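Local structure of putative phosphomethylpyrimidine kinase (Bacteroides thetaiotaomicron, 3MBH) at the interface of chains A and B. The protein probably phosphorylates pyridoxal with ATP, as a kinase of the phosphomethylpyrimidine and pyridoxal kinase family, and binds pyridoxal in this crystal form. Coordinates in Å, arbitrary orientation; residue numbers count along the deposited sequence, not the author numbering. Chains: chain A/B, Putative phosphomethylpyrimidine kinase.

The interface of chains A and B. Residues chain A 209, 242, 285, 287-289; chain B 257, 260.
At the C-terminal end of helix 241-257 of chain B, B:Arg257 reaches across to chain A, where it lies against A:Trp209 of strand 207-213, A:Pro242 at the start of helix 241-257, and A:Met285 and A:Ser287 just ahead of strand 288-290. Its chain runs extended from CG to NE, which carries the guanidinium to the backbone of A:Ser287. There NH1 donates a hydrogen bond to the carbonyl O of A:Ser287 at 2.8 Å, arriving from above the carbonyl plane, and NH2 adds a weak bond to the same oxygen. A:Trp209 presents the rim of its six-membered ring to one guanidinium face: CZ3 lies 3.6 Å from CZ of B:Arg257, with the two planes 80° apart, an edge-on approach and not a parallel stack. A:Pro242 CB sits over the rim of one indole face. The selenium of the selenomethionine A:Met285 rests 3.6 Å from B:Arg257 CD, and the bend at its chi3 (106°) brings CE to the same methylene. A:Ser287 OG donates to A:Pro242 O at 3.2 Å, tying the C-terminal segment to the helix start. Farther along the indole rim, B:Phe260 sets CD2 3.9 Å from A:Trp209 CZ2, the side chains crossing at about a right angle. An alanine in place of B:Arg257 would probably leave the A:Ser287 carbonyl without its guanidinium partner and open a gap between A:Trp209 and A:Met285. The patch joins two copies of the kinase asymmetrically within the deposited six-chain assembly, and it may be a contact of the crystal rather than of the protein in solution.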
loop_
_atom_site.group_PDB
_atom_site.type_symbol
_atom_site.label_atom_id
_atom_site.label_comp_id
_atom_site.label_asym_id
_atom_site.label_seq_id
_atom_site.Cartn_x
_atom_site.Cartn_y
_atom_site.Cartn_z
ATOM N N TRP A 209 25.497 -20.115 1.207
ATOM C CA TRP A 209 25.004 -18.894 1.800
ATOM C C TRP A 209 24.858 -19.034 3.281
ATOM O O TRP A 209 24.532 -20.094 3.761
ATOM C CB TRP A 209 23.618 -18.561 1.239
ATOM C CG TRP A 209 23.626 -18.427 -0.216
ATOM C CD1 TRP A 209 23.323 -19.391 -1.124
ATOM C CD2 TRP A 209 24.032 -17.277 -0.965
ATOM N NE1 TRP A 209 23.516 -18.910 -2.402
ATOM C CE2 TRP A 209 23.909 -17.597 -2.322
ATOM C CE3 TRP A 209 24.454 -15.998 -0.615
ATOM C CZ2 TRP A 209 24.228 -16.690 -3.340
ATOM C CZ3 TRP A 209 24.761 -15.105 -1.626
ATOM C CH2 TRP A 209 24.663 -15.470 -2.974
ATOM N N PRO A 242 19.277 -16.610 -2.171
ATOM C CA PRO A 242 19.619 -15.725 -1.057
ATOM C C PRO A 242 18.483 -14.739 -0.756
ATOM O O PRO A 242 18.250 -14.410 0.409
ATOM C CB PRO A 242 20.921 -15.029 -1.529
ATOM C CG PRO A 242 20.953 -15.221 -2.998
ATOM C CD PRO A 242 20.220 -16.484 -3.294
HETATM N N MSE A 285 19.110 -6.938 1.909
HETATM C CA MSE A 285 19.729 -8.217 2.034
HETATM C C MSE A 285 20.702 -8.332 3.198
HETATM O O MSE A 285 21.521 -7.459 3.436
HETATM C CB MSE A 285 20.373 -8.608 0.720
HETATM C CG MSE A 285 19.306 -9.061 -0.291
HETATM SE SE MSE A 285 20.116 -9.896 -1.832
HETATM C CE MSE A 285 19.632 -11.663 -1.393
ATOM N N SER A 287 21.816 -11.936 3.787
ATOM C CA SER A 287 22.526 -13.160 3.407
ATOM C C SER A 287 23.891 -12.903 2.731
ATOM O O SER A 287 24.108 -11.898 2.022
ATOM C CB SER A 287 21.610 -14.028 2.515
ATOM O OG SER A 287 21.093 -13.252 1.467
ATOM N N TYR A 288 24.847 -13.771 3.005
ATOM C CA TYR A 288 26.116 -13.644 2.360
ATOM C C TYR A 288 26.721 -14.928 1.962
ATOM O O TYR A 288 26.449 -16.007 2.538
ATOM C CB TYR A 288 27.086 -12.803 3.190
ATOM C CG TYR A 288 27.409 -13.354 4.525
ATOM C CD1 TYR A 288 26.563 -13.134 5.595
ATOM C CD2 TYR A 288 28.586 -14.046 4.730
ATOM C CE1 TYR A 288 26.845 -13.645 6.865
ATOM C CE2 TYR A 288 28.919 -14.556 6.006
ATOM C CZ TYR A 288 28.038 -14.339 7.067
ATOM O OH TYR A 288 28.336 -14.827 8.323
ATOM N N GLU A 289 27.559 -14.809 0.953
ATOM C CA GLU A 289 28.080 -16.006 0.300
ATOM C C GLU A 289 29.268 -16.480 1.113
ATOM O O GLU A 289 30.061 -15.654 1.541
ATOM C CB GLU A 289 28.468 -15.713 -1.168
ATOM C CG GLU A 289 29.109 -16.896 -1.846
ATOM C CD GLU A 289 29.132 -16.835 -3.384
ATOM O OE1 GLU A 289 28.935 -15.769 -3.970
ATOM O OE2 GLU A 289 29.345 -17.900 -3.989
ATOM N N ARG B 257 22.459 -11.026 -7.801
ATOM C CA ARG B 257 22.001 -12.244 -7.118
ATOM C C ARG B 257 20.736 -12.805 -7.708
ATOM O O ARG B 257 20.515 -13.997 -7.690
ATOM C CB ARG B 257 21.782 -11.967 -5.646
ATOM C CG ARG B 257 23.123 -11.923 -4.875
ATOM C CD ARG B 257 22.948 -11.564 -3.397
ATOM N NE ARG B 257 24.252 -11.642 -2.745
ATOM C CZ ARG B 257 24.447 -11.523 -1.440
ATOM N NH1 ARG B 257 23.423 -11.306 -0.646
ATOM N NH2 ARG B 257 25.667 -11.656 -0.931
ATOM N N PHE B 260 21.148 -15.691 -10.101
ATOM C CA PHE B 260 21.891 -16.851 -9.654
ATOM C C PHE B 260 21.000 -18.079 -9.581
ATOM O O PHE B 260 19.826 -17.962 -9.319
ATOM C CB PHE B 260 22.493 -16.612 -8.265
ATOM C CG PHE B 260 23.683 -15.697 -8.238
ATOM C CD1 PHE B 260 24.275 -15.229 -9.388
ATOM C CD2 PHE B 260 24.264 -15.383 -7.022
ATOM C CE1 PHE B 260 25.402 -14.409 -9.310
ATOM C CE2 PHE B 260 25.382 -14.560 -6.943
ATOM C CZ PHE B 260 25.943 -14.074 -8.077
#